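Local coordinates for OmpT protein (PDB 6EHE), which probably acts as a non-specific diffusion porin, a beta barrel of the Vibrio cholerae outer membrane, studied in a form lacking loop L8, at residues Gln81-Asp86 and Leu142-Val147. Numbering follows the deposited sequence.
Sequences QWTTSD and LAELYV. With C8E ((hydroxyethyloxy)tri(ethyloxy)octane), chain E.
Where the connection between barrel strands 74-78 and 115-121, the place of loop L3 in the general porins, folds against the barrel wall, the N-cap and first turn of helix 84-88 meet strand 141-151, with Ser85 and Thr84 gathered on the carboxylate of Glu144. Glu144 reaches inward, straight from CG onward (chi2 -180°), which carries the carboxylate to the start of the helix. Its two oxygens divide the work. Glu144 OE1 accepts the backbone N-H of Ser85 N at 3.0 Å; the donor comes from above the carboxylate plane, 52° out of it. OE2 receives the hydroxyl of the same residue, though the 2.5 Å between Ser85 OG and Glu144 OE2 is unusually short and its exact value doubtful. That hydroxyl is oriented in turn by Thr83, the N-cap residue, whose OG1 donates to Ser85 OG across 2.8 Å. A water bridges Thr84 N and Glu144 OE1, so the carboxylate serves the helix N-terminus both directly and through solvent. Such a setting would probably stabilise its negative charge.

Apolar and aromatic groups flank the polar centre. The methyl CG2 of Thr83 meets Leu142 CD2 at 3.8 Å, the two branches nearly perpendicular. Beyond Glu144, Thr84 CG2 lies alongside the Tyr146 ring, 4.0 Å from its CD1, and Ser85 CB lies 3.1 Å from Tyr146 OH. Leu145 points the other way, its CB against the C8 atom of a detergent molecule on the outside of the barrel wall, where lipid would lie.

Tyr190 of strand 178-199 adds a second hydrogen bond to Glu144 OE2, while Tyr146 OH pairs with Tyr209 of strand 202-215; on the loop side, residues 81-82 form a small antiparallel sheet with strand 111-112.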
loop_
_atom_site.group_PDB
_atom_site.type_symbol
_atom_site.label_atom_id
_atom_site.label_comp_id
_atom_site.label_asym_id
_atom_site.label_seq_id
_atom_site.Cartn_x
_atom_site.Cartn_y
_atom_site.Cartn_z
ATOM N N GLN A 81 -2.500 -11.863 -2.492
ATOM C CA GLN A 81 -2.856 -10.613 -3.141
ATOM C C GLN A 81 -2.559 -9.443 -2.220
ATOM O O GLN A 81 -2.532 -9.581 -0.994
ATOM C CB GLN A 81 -4.341 -10.566 -3.512
ATOM C CG GLN A 81 -4.870 -11.763 -4.272
ATOM C CD GLN A 81 -6.364 -11.698 -4.486
ATOM O OE1 GLN A 81 -6.851 -10.938 -5.318
ATOM N NE2 GLN A 81 -7.102 -12.510 -3.752
ATOM N N TRP A 82 -2.340 -8.278 -2.829
ATOM C CA TRP A 82 -2.387 -7.044 -2.060
ATOM C C TRP A 82 -3.787 -6.850 -1.496
ATOM O O TRP A 82 -4.777 -7.325 -2.060
ATOM C CB TRP A 82 -2.011 -5.851 -2.926
ATOM C CG TRP A 82 -0.724 -6.035 -3.636
ATOM C CD1 TRP A 82 -0.536 -6.284 -4.974
ATOM C CD2 TRP A 82 0.574 -5.998 -3.045
ATOM N NE1 TRP A 82 0.813 -6.389 -5.246
ATOM C CE2 TRP A 82 1.512 -6.217 -4.077
ATOM C CE3 TRP A 82 1.035 -5.794 -1.743
ATOM C CZ2 TRP A 82 2.876 -6.243 -3.842
ATOM C CZ3 TRP A 82 2.404 -5.816 -1.510
ATOM C CH2 TRP A 82 3.304 -6.050 -2.558
ATOM N N THR A 83 -3.869 -6.158 -0.365
ATOM C CA THR A 83 -5.163 -5.902 0.230
ATOM C C THR A 83 -5.958 -4.914 -0.621
ATOM O O THR A 83 -5.400 -4.083 -1.335
ATOM C CB THR A 83 -5.005 -5.342 1.643
ATOM O OG1 THR A 83 -4.326 -4.084 1.568
ATOM C CG2 THR A 83 -4.245 -6.314 2.561
ATOM N N THR A 84 -7.288 -5.013 -0.531
ATOM C CA THR A 84 -8.158 -3.999 -1.109
ATOM C C THR A 84 -7.752 -2.617 -0.641
ATOM O O THR A 84 -7.766 -1.658 -1.423
ATOM C CB THR A 84 -9.616 -4.252 -0.712
ATOM O OG1 THR A 84 -10.005 -5.582 -1.073
ATOM C CG2 THR A 84 -10.498 -3.266 -1.407
ATOM N N SER A 85 -7.406 -2.488 0.647
ATOM C CA SER A 85 -6.989 -1.182 1.163
ATOM C C SER A 85 -5.738 -0.699 0.469
ATOM O O SER A 85 -5.539 0.513 0.314
ATOM C CB SER A 85 -6.754 -1.246 2.675
ATOM O OG SER A 85 -5.997 -2.390 3.038
ATOM N N ASP A 86 -4.898 -1.624 0.015
ATOM C CA ASP A 86 -3.699 -1.196 -0.692
ATOM C C ASP A 86 -4.006 -0.776 -2.128
ATOM O O ASP A 86 -3.465 0.226 -2.607
ATOM C CB ASP A 86 -2.659 -2.315 -0.666
ATOM C CG ASP A 86 -1.322 -1.870 -1.214
ATOM O OD1 ASP A 86 -0.675 -0.993 -0.604
ATOM O OD2 ASP A 86 -0.927 -2.406 -2.264
ATOM N N LEU A 142 -8.712 -10.696 7.993
ATOM C CA LEU A 142 -8.843 -9.434 7.292
ATOM C C LEU A 142 -10.249 -9.293 6.751
ATOM O O LEU A 142 -10.785 -10.224 6.161
ATOM C CB LEU A 142 -7.856 -9.341 6.138
ATOM C CG LEU A 142 -7.867 -7.988 5.467
ATOM C CD1 LEU A 142 -7.089 -6.978 6.326
ATOM C CD2 LEU A 142 -7.264 -8.131 4.086
ATOM N N ALA A 143 -10.815 -8.113 6.887
ATOM C CA ALA A 143 -12.110 -7.867 6.281
ATOM C C ALA A 143 -12.131 -6.402 5.903
ATOM O O ALA A 143 -11.858 -5.552 6.755
ATOM C CB ALA A 143 -13.270 -8.201 7.237
ATOM N N GLU A 144 -12.450 -6.113 4.646
ATOM C CA GLU A 144 -12.273 -4.773 4.124
ATOM C C GLU A 144 -13.395 -4.457 3.142
ATOM O O GLU A 144 -13.875 -5.335 2.400
ATOM C CB GLU A 144 -10.912 -4.641 3.439
ATOM C CG GLU A 144 -9.768 -4.395 4.426
ATOM C CD GLU A 144 -8.410 -4.259 3.761
ATOM O OE1 GLU A 144 -8.314 -4.628 2.564
ATOM O OE2 GLU A 144 -7.442 -3.823 4.431
ATOM N N LEU A 145 -13.789 -3.183 3.135
ATOM C CA LEU A 145 -14.854 -2.683 2.282
ATOM C C LEU A 145 -14.611 -1.210 2.029
ATOM O O LEU A 145 -14.464 -0.458 2.995
ATOM C CB LEU A 145 -16.233 -2.868 2.937
ATOM C CG LEU A 145 -17.360 -2.126 2.201
ATOM C CD1 LEU A 145 -17.513 -2.731 0.812
ATOM C CD2 LEU A 145 -18.663 -2.211 2.951
ATOM N N TYR A 146 -14.593 -0.811 0.742
ATOM C CA TYR A 146 -14.393 0.565 0.273
ATOM C C TYR A 146 -15.387 0.863 -0.843
ATOM O O TYR A 146 -15.768 -0.023 -1.613
ATOM C CB TYR A 146 -12.964 0.810 -0.287
ATOM C CG TYR A 146 -11.877 0.794 0.764
ATOM C CD1 TYR A 146 -11.401 -0.412 1.271
ATOM C CD2 TYR A 146 -11.351 1.992 1.288
ATOM C CE1 TYR A 146 -10.427 -0.435 2.243
ATOM C CE2 TYR A 146 -10.377 1.965 2.276
ATOM C CZ TYR A 146 -9.933 0.746 2.745
ATOM O OH TYR A 146 -8.980 0.682 3.732
ATOM N N VAL A 147 -15.783 2.126 -0.951
ATOM C CA VAL A 147 -16.657 2.583 -2.023
ATOM C C VAL A 147 -16.099 3.881 -2.556
ATOM O O VAL A 147 -15.510 4.674 -1.815
ATOM C CB VAL A 147 -18.108 2.809 -1.569
ATOM C CG1 VAL A 147 -18.648 1.587 -0.924
ATOM C CG2 VAL A 147 -18.175 3.967 -0.596
HETATM C C1 C8E E . -16.006 -10.773 -0.500
HETATM C C2 C8E E . -16.436 -9.561 0.340
HETATM C C3 C8E E . -16.501 -9.855 1.843
HETATM C C4 C8E E . -16.032 -8.640 2.659
HETATM C C5 C8E E . -16.734 -8.458 4.007
HETATM C C6 C8E E . -16.124 -7.225 4.665
HETATM C C7 C8E E . -17.154 -6.351 5.386
HETATM C C8 C8E E . -16.589 -4.957 5.649
HETATM O O9 C8E E . -16.487 -4.650 7.026
HETATM C C10 C8E E . -15.298 -5.137 7.613
HETATM C C11 C8E E . -15.068 -4.420 8.940
HETATM O O12 C8E E . -15.550 -5.196 10.016
HETATM O O HOH W 1 -8.821 -7.152 1.024
#